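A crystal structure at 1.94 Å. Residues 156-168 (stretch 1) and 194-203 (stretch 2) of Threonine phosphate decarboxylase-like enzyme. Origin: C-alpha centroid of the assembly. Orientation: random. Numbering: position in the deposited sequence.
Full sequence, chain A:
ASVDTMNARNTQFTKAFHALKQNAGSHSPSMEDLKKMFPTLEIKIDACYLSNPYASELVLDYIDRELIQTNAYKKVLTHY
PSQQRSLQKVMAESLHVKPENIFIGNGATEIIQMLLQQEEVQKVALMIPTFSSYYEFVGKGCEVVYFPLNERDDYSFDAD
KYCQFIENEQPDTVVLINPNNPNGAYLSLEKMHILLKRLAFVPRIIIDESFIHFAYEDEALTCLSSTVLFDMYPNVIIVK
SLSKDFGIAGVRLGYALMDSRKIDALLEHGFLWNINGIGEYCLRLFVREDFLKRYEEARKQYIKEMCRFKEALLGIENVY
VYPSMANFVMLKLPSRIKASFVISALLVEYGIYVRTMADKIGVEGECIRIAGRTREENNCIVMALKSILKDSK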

ATOM      1  N   SER A 156      -6.322  30.521 -13.761  1.00 20.94           N
ATOM      2  CA  SER A 156      -6.938  29.932 -14.952  1.00 24.61           C
ATOM      3  C   SER A 156      -5.851  29.503 -15.895  1.00 26.73           C
ATOM      4  O   SER A 156      -4.892  30.238 -16.128  1.00 24.35           O
ATOM      5  CB  SER A 156      -7.784  31.008 -15.659  1.00 27.09           C
ATOM      6  OG  SER A 156      -8.534  30.497 -16.714  1.00 32.88           O
ATOM      7  N   PHE A 157      -6.013  28.303 -16.400  1.00 28.00           N
ATOM      8  CA  PHE A 157      -5.041  27.666 -17.267  1.00 32.38           C
ATOM      9  C   PHE A 157      -5.249  28.194 -18.694  1.00 35.83           C
ATOM     10  O   PHE A 157      -6.279  27.904 -19.357  1.00 28.05           O
ATOM     11  CB  PHE A 157      -5.305  26.169 -17.195  1.00 34.89           C
ATOM     12  CG  PHE A 157      -4.325  25.362 -17.922  1.00 34.02           C
ATOM     13  CD1 PHE A 157      -3.095  25.094 -17.362  1.00 35.38           C
ATOM     14  CD2 PHE A 157      -4.617  24.916 -19.193  1.00 36.22           C
ATOM     15  CE1 PHE A 157      -2.161  24.359 -18.060  1.00 39.80           C
ATOM     16  CE2 PHE A 157      -3.712  24.184 -19.895  1.00 36.34           C
ATOM     17  CZ  PHE A 157      -2.489  23.889 -19.333  1.00 39.67           C
ATOM     18  N   ASP A 158      -4.321  29.029 -19.138  1.00 34.08           N
ATOM     19  CA  ASP A 158      -4.352  29.521 -20.513  1.00 31.10           C
ATOM     20  C   ASP A 158      -3.710  28.454 -21.488  1.00 31.38           C
ATOM     21  O   ASP A 158      -2.473  28.246 -21.523  1.00 29.57           O
ATOM     22  CB  ASP A 158      -3.650  30.864 -20.576  1.00 31.60           C
ATOM     23  CG  ASP A 158      -3.542  31.415 -22.003  1.00 34.50           C
ATOM     24  OD1 ASP A 158      -3.597  30.640 -22.976  1.00 32.63           O
ATOM     25  OD2 ASP A 158      -3.394  32.644 -22.132  1.00 39.08           O
ATOM     26  N   ALA A 159      -4.567  27.806 -22.264  1.00 27.07           N
ATOM     27  CA  ALA A 159      -4.223  26.583 -23.015  1.00 29.25           C
ATOM     28  C   ALA A 159      -3.287  26.850 -24.217  1.00 29.04           C
ATOM     29  O   ALA A 159      -2.386  26.070 -24.489  1.00 26.36           O
ATOM     30  CB  ALA A 159      -5.472  25.909 -23.494  1.00 26.63           C
ATOM     31  N   ASP A 160      -3.550  27.933 -24.932  1.00 27.50           N
ATOM     32  CA  ASP A 160      -2.681  28.354 -26.018  1.00 29.90           C
ATOM     33  C   ASP A 160      -1.262  28.652 -25.546  1.00 30.37           C
ATOM     34  O   ASP A 160      -0.266  28.203 -26.215  1.00 28.45           O
ATOM     35  CB  ASP A 160      -3.286  29.552 -26.726  1.00 32.28           C
ATOM     36  CG  ASP A 160      -2.428  30.047 -27.880  1.00 38.26           C
ATOM     37  OD1 ASP A 160      -2.457  29.460 -28.981  1.00 49.09           O
ATOM     38  OD2 ASP A 160      -1.707  31.034 -27.684  1.00 48.56           O
ATOM     39  N   LYS A 161      -1.133  29.416 -24.435  1.00 24.56           N
ATOM     40  CA  LYS A 161       0.199  29.789 -23.954  1.00 25.28           C
ATOM     41  C   LYS A 161       0.919  28.602 -23.439  1.00 19.66           C
ATOM     42  O   LYS A 161       2.125  28.491 -23.583  1.00 20.93           O
ATOM     43  CB  LYS A 161       0.180  30.882 -22.875  1.00 27.80           C
ATOM     44  CG  LYS A 161      -0.170  32.238 -23.449  1.00 32.74           C
ATOM     45  CD  LYS A 161      -0.405  33.296 -22.388  1.00 36.84           C
ATOM     46  CE  LYS A 161      -0.980  34.565 -23.030  1.00 39.10           C
ATOM     47  NZ  LYS A 161      -1.152  35.611 -21.990  1.00 39.83           N
ATOM     48  N   TYR A 162       0.187  27.740 -22.785  1.00 18.41           N
ATOM     49  CA  TYR A 162       0.750  26.504 -22.281  1.00 16.60           C
ATOM     50  C   TYR A 162       1.320  25.667 -23.434  1.00 17.46           C
ATOM     51  O   TYR A 162       2.438  25.215 -23.349  1.00 18.62           O
ATOM     52  CB  TYR A 162      -0.313  25.729 -21.594  1.00 16.64           C
ATOM     53  CG  TYR A 162       0.193  24.416 -21.070  1.00 17.25           C
ATOM     54  CD1 TYR A 162       0.996  24.364 -19.925  1.00 17.13           C
ATOM     55  CD2 TYR A 162      -0.106  23.256 -21.717  1.00 17.09           C
ATOM     56  CE1 TYR A 162       1.440  23.163 -19.430  1.00 17.80           C
ATOM     57  CE2 TYR A 162       0.348  22.038 -21.244  1.00 17.61           C
ATOM     58  CZ  TYR A 162       1.132  21.995 -20.136  1.00 17.58           C
ATOM     59  OH  TYR A 162       1.589  20.785 -19.696  1.00 19.95           O
ATOM     60  N   CYS A 163       0.546  25.489 -24.500  1.00 17.48           N
ATOM     61  CA  CYS A 163       1.000  24.741 -25.652  1.00 20.15           C
ATOM     62  C   CYS A 163       2.274  25.330 -26.269  1.00 19.42           C
ATOM     63  O   CYS A 163       3.175  24.599 -26.623  1.00 18.59           O
ATOM     64  CB  CYS A 163      -0.088  24.686 -26.694  1.00 22.03           C
ATOM     65  SG  CYS A 163      -1.360  23.512 -26.238  1.00 22.73           S
ATOM     66  N   GLN A 164       2.329  26.650 -26.400  1.00 17.72           N
ATOM     67  CA  GLN A 164       3.513  27.279 -26.934  1.00 20.15           C
ATOM     68  C   GLN A 164       4.756  27.050 -26.024  1.00 19.94           C
ATOM     69  O   GLN A 164       5.861  26.806 -26.495  1.00 18.61           O
ATOM     70  CB  GLN A 164       3.254  28.767 -27.108  1.00 21.42           C
ATOM     71  CG  GLN A 164       4.393  29.461 -27.790  1.00 23.22           C
ATOM     72  CD  GLN A 164       4.666  28.852 -29.167  1.00 26.50           C
ATOM     73  OE1 GLN A 164       5.716  28.233 -29.400  1.00 30.16           O
ATOM     74  NE2 GLN A 164       3.713  28.959 -30.045  1.00 23.72           N
ATOM     75  N   PHE A 165       4.532  27.124 -24.715  1.00 17.36           N
ATOM     76  CA  PHE A 165       5.518  26.809 -23.727  1.00 17.35           C
ATOM     77  C   PHE A 165       6.034  25.358 -23.907  1.00 17.76           C
ATOM     78  O   PHE A 165       7.259  25.124 -23.893  1.00 16.89           O
ATOM     79  CB  PHE A 165       4.933  27.001 -22.325  1.00 16.85           C
ATOM     80  CG  PHE A 165       5.841  26.571 -21.234  1.00 15.95           C
ATOM     81  CD1 PHE A 165       6.956  27.339 -20.913  1.00 17.44           C
ATOM     82  CD2 PHE A 165       5.618  25.398 -20.549  1.00 16.74           C
ATOM     83  CE1 PHE A 165       7.835  26.927 -19.912  1.00 19.07           C
ATOM     84  CE2 PHE A 165       6.473  24.980 -19.537  1.00 16.54           C
ATOM     85  CZ  PHE A 165       7.582  25.747 -19.215  1.00 18.66           C
ATOM     86  N   ILE A 166       5.101  24.411 -24.030  1.00 15.23           N
ATOM     87  CA  ILE A 166       5.470  23.011 -24.267  1.00 15.67           C
ATOM     88  C   ILE A 166       6.231  22.845 -25.636  1.00 15.03           C
ATOM     89  O   ILE A 166       7.213  22.098 -25.738  1.00 16.40           O
ATOM     90  CB  ILE A 166       4.240  22.050 -24.168  1.00 14.41           C
ATOM     91  CG1 ILE A 166       3.602  22.103 -22.770  1.00 14.51           C
ATOM     92  CG2 ILE A 166       4.664  20.602 -24.481  1.00 15.37           C
ATOM     93  CD1 ILE A 166       4.554  21.853 -21.635  1.00 13.84           C
ATOM     94  N   GLU A 167       5.789  23.531 -26.655  1.00 15.51           N
ATOM     95  CA  GLU A 167       6.501  23.473 -27.948  1.00 17.02           C
ATOM     96  C   GLU A 167       7.932  24.002 -27.801  1.00 18.68           C
ATOM     97  O   GLU A 167       8.895  23.354 -28.237  1.00 19.57           O
ATOM     98  CB  GLU A 167       5.719  24.244 -29.003  1.00 16.82           C
ATOM     99  CG  GLU A 167       4.525  23.477 -29.526  1.00 17.99           C
ATOM    100  CD  GLU A 167       3.522  24.369 -30.242  1.00 20.33           C
ATOM    101  OE1 GLU A 167       3.692  25.618 -30.198  1.00 22.08           O
ATOM    102  OE2 GLU A 167       2.534  23.830 -30.813  1.00 21.82           O
ATOM    103  N   ASN A 168       8.085  25.146 -27.146  1.00 19.93           N
ATOM    104  CA  ASN A 168       9.426  25.689 -26.869  1.00 19.41           C
ATOM    105  C   ASN A 168      10.329  24.765 -26.048  1.00 18.28           C
ATOM    106  O   ASN A 168      11.511  24.558 -26.352  1.00 15.99           O
ATOM    107  CB  ASN A 168       9.279  27.001 -26.110  1.00 22.53           C
ATOM    108  CG  ASN A 168       8.628  28.075 -26.938  1.00 22.03           C
ATOM    109  OD1 ASN A 168       8.382  27.915 -28.134  1.00 23.92           O
ATOM    110  ND2 ASN A 168       8.359  29.177 -26.316  1.00 24.64           N
ATOM    111  N   ILE A 194      -8.551  20.324 -27.872  1.00 17.98           N
ATOM    112  CA  ILE A 194      -7.677  21.285 -28.586  1.00 19.90           C
ATOM    113  C   ILE A 194      -6.240  21.214 -28.121  1.00 18.35           C
ATOM    114  O   ILE A 194      -5.321  21.036 -28.931  1.00 18.49           O
ATOM    115  CB  ILE A 194      -8.202  22.724 -28.446  1.00 22.14           C
ATOM    116  CG1 ILE A 194      -9.557  22.823 -29.124  1.00 24.06           C
ATOM    117  CG2 ILE A 194      -7.235  23.738 -29.069  1.00 22.82           C
ATOM    118  CD1 ILE A 194     -10.333  24.011 -28.626  1.00 28.05           C
ATOM    119  N   LEU A 195      -6.038  21.268 -26.815  1.00 17.26           N
ATOM    120  CA  LEU A 195      -4.692  21.138 -26.229  1.00 17.07           C
ATOM    121  C   LEU A 195      -4.033  19.843 -26.651  1.00 18.34           C
ATOM    122  O   LEU A 195      -2.881  19.849 -27.156  1.00 14.57           O
ATOM    123  CB  LEU A 195      -4.753  21.284 -24.706  1.00 19.19           C
ATOM    124  CG  LEU A 195      -3.459  21.116 -23.878  1.00 20.34           C
ATOM    125  CD1 LEU A 195      -3.576  21.857 -22.551  1.00 20.57           C
ATOM    126  CD2 LEU A 195      -3.060  19.642 -23.633  1.00 19.19           C
ATOM    127  N   LEU A 196      -4.764  18.718 -26.476  1.00 16.81           N
ATOM    128  CA  LEU A 196      -4.165  17.387 -26.755  1.00 16.92           C
ATOM    129  C   LEU A 196      -3.895  17.129 -28.243  1.00 15.78           C
ATOM    130  O   LEU A 196      -2.924  16.476 -28.612  1.00 15.56           O
ATOM    131  CB  LEU A 196      -5.046  16.224 -26.223  1.00 14.70           C
ATOM    132  CG  LEU A 196      -5.170  16.176 -24.703  1.00 14.44           C
ATOM    133  CD1 LEU A 196      -6.185  15.136 -24.308  1.00 14.07           C
ATOM    134  CD2 LEU A 196      -3.821  15.908 -24.056  1.00 13.97           C
ATOM    135  N   LYS A 197      -4.729  17.650 -29.096  1.00 16.67           N
ATOM    136  CA  LYS A 197      -4.408  17.578 -30.512  1.00 19.36           C
ATOM    137  C   LYS A 197      -3.052  18.260 -30.841  1.00 19.41           C
ATOM    138  O   LYS A 197      -2.208  17.678 -31.544  1.00 17.77           O
ATOM    139  CB  LYS A 197      -5.511  18.202 -31.335  1.00 22.10           C
ATOM    140  CG  LYS A 197      -6.752  17.350 -31.344  1.00 25.69           C
ATOM    141  CD  LYS A 197      -7.876  18.046 -32.109  1.00 30.95           C
ATOM    142  CE  LYS A 197      -8.765  17.026 -32.825  1.00 33.86           C
ATOM    143  NZ  LYS A 197      -9.182  15.893 -31.927  1.00 33.15           N
ATOM    144  N   ARG A 198      -2.889  19.468 -30.334  1.00 18.07           N
ATOM    145  CA  ARG A 198      -1.660  20.264 -30.536  1.00 17.49           C
ATOM    146  C   ARG A 198      -0.432  19.648 -29.893  1.00 16.77           C
ATOM    147  O   ARG A 198       0.708  19.857 -30.382  1.00 17.83           O
ATOM    148  CB  ARG A 198      -1.888  21.679 -30.015  1.00 17.78           C
ATOM    149  CG  ARG A 198      -0.722  22.630 -30.078  1.00 18.54           C
ATOM    150  CD  ARG A 198      -1.162  24.093 -29.997  1.00 19.56           C
ATOM    151  NE  ARG A 198      -0.006  24.970 -30.050  1.00 22.63           N
ATOM    152  CZ  ARG A 198      -0.020  26.285 -29.812  1.00 24.31           C
ATOM    153  NH1 ARG A 198      -1.152  26.934 -29.498  1.00 24.07           N
ATOM    154  NH2 ARG A 198       1.129  26.936 -29.832  1.00 25.61           N
ATOM    155  N   LEU A 199      -0.617  18.940 -28.777  1.00 16.32           N
ATOM    156  CA  LEU A 199       0.516  18.304 -28.081  1.00 15.29           C
ATOM    157  C   LEU A 199       0.723  16.841 -28.371  1.00 14.94           C
ATOM    158  O   LEU A 199       1.337  16.119 -27.587  1.00 13.66           O
ATOM    159  CB  LEU A 199       0.403  18.559 -26.588  1.00 15.87           C
ATOM    160  CG  LEU A 199       0.411  20.060 -26.246  1.00 16.94           C
ATOM    161  CD1 LEU A 199       0.393  20.221 -24.732  1.00 18.39           C
ATOM    162  CD2 LEU A 199       1.639  20.810 -26.792  1.00 17.54           C
ATOM    163  N   ALA A 200       0.243  16.401 -29.524  1.00 16.81           N
ATOM    164  CA  ALA A 200       0.422  15.031 -30.009  1.00 17.98           C
ATOM    165  C   ALA A 200       1.846  14.553 -30.079  1.00 17.04           C
ATOM    166  O   ALA A 200       2.062  13.334 -30.021  1.00 15.32           O
ATOM    167  CB  ALA A 200      -0.253  14.821 -31.377  1.00 19.52           C
ATOM    168  N   PHE A 201       2.787  15.490 -30.191  1.00 16.17           N
ATOM    169  CA  PHE A 201       4.215  15.166 -30.266  1.00 17.75           C
ATOM    170  C   PHE A 201       4.834  14.793 -28.945  1.00 17.69           C
ATOM    171  O   PHE A 201       5.877  14.154 -28.900  1.00 17.07           O
ATOM    172  CB  PHE A 201       5.030  16.354 -30.843  1.00 17.78           C
ATOM    173  CG  PHE A 201       5.012  17.605 -29.975  1.00 17.03           C
ATOM    174  CD1 PHE A 201       5.957  17.791 -28.978  1.00 18.59           C
ATOM    175  CD2 PHE A 201       4.044  18.592 -30.170  1.00 16.07           C
ATOM    176  CE1 PHE A 201       5.951  18.964 -28.233  1.00 18.99           C
ATOM    177  CE2 PHE A 201       4.015  19.728 -29.401  1.00 17.19           C
ATOM    178  CZ  PHE A 201       4.980  19.925 -28.421  1.00 17.96           C
ATOM    179  N   VAL A 202       4.206  15.172 -27.841  1.00 15.76           N
ATOM    180  CA  VAL A 202       4.770  14.840 -26.537  1.00 14.99           C
ATOM    181  C   VAL A 202       4.622  13.305 -26.263  1.00 14.85           C
ATOM    182  O   VAL A 202       3.528  12.743 -26.422  1.00 15.70           O
ATOM    183  CB  VAL A 202       4.058  15.690 -25.399  1.00 14.60           C
ATOM    184  CG1 VAL A 202       4.600  15.319 -24.041  1.00 15.42           C
ATOM    185  CG2 VAL A 202       4.166  17.181 -25.687  1.00 14.70           C
ATOM    186  N   PRO A 203       5.690  12.637 -25.768  1.00 14.35           N
ATOM    187  CA  PRO A 203       5.612  11.239 -25.470  1.00 15.21           C
ATOM    188  C   PRO A 203       4.531  10.834 -24.410  1.00 14.39           C
ATOM    189  O   PRO A 203       3.780   9.864 -24.589  1.00 13.82           O
ATOM    190  CB  PRO A 203       7.016  10.942 -24.988  1.00 15.90           C
ATOM    191  CG  PRO A 203       7.881  11.866 -25.807  1.00 16.14           C
ATOM    192  CD  PRO A 203       7.083  13.109 -25.704  1.00 15.64           C
TER
HETATM  193  O   HOH W   1       2.117  21.689 -31.907  1.00 20.04           O

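The two stretches meet as a pair of nearly parallel helical segments whose contact is apolar on its buried side and closed on its solvent side by one arginine held between two carboxylates. Helix 159-168 and helix 194-198 run in the same direction, with axes 17° apart and 10.1 Å at closest approach, and together the stretches bury 558 Å². Asp158 caps the first helix: its OD1 accepts from Lys161 N at 3.1 Å, satisfying an amide that has no partner in the preceding turn. The second helix gives way at Leu199 to a type I turn ending at Val202, closed by a hydrogen bond of 3.0 Å from Val202 N to Leu199 O, and this turn carries Phe201 and Val202 to the later part of the first helix.

Arg198 has the largest area covered across the contact. Its extended side chain lies among Asp160, Cys163, Gln164 and Glu167, a set spaced i, i+3, i+4 and i+7 along one side of the helix. The guanidinium binds Glu167 in a two-pronged salt bridge, with NE 2.9 Å from Glu167 OE2 and NH2 2.9 Å from Glu167 OE1; N-H...O angles of 177° and 173° make both hydrogen bonds almost linear. From the preceding part of the helix, Asp160 OD1 accepts from Arg198 NH1, also at 2.9 Å but with a more bent angle of 139°. Both acids approach the guanidinium at its edge, where its N-H groups point, leaving one face to pack over Cys163 CB, which is 3.4 Å from Arg198 NE. A water extends the link to the backbone, donating to Glu167 OE2 at 2.4 Å and to Arg198 O at 2.8 Å.

Leucines of the second stretch fill the buried side. Leu195 CD1 lies 3.5 Å from Phe157 CE2, at the edge of that ring, and 3.8 Å from Tyr162 CD2, so one methyl group touches both aromatic residues. One turn later, Leu199 CD1 reaches Tyr162 CE2 at 3.9 Å. Cys163 points toward the second stretch and sets its sulfur against both leucines, SG being 4.0 Å from Leu195 CG and 3.9 Å from Leu199 CG. Further along, Ile166 CG2 gathers three neighbours: Leu199 CD2 at 3.8 Å, Val202 CG2 at 3.7 Å and Phe201 CZ at 4.0 Å. The Phe201 ring also packs on the aliphatic part of Glu167, with CZ 3.7 Å from Glu167 CG, so that Glu167 joins the apolar packing to the salt bridge.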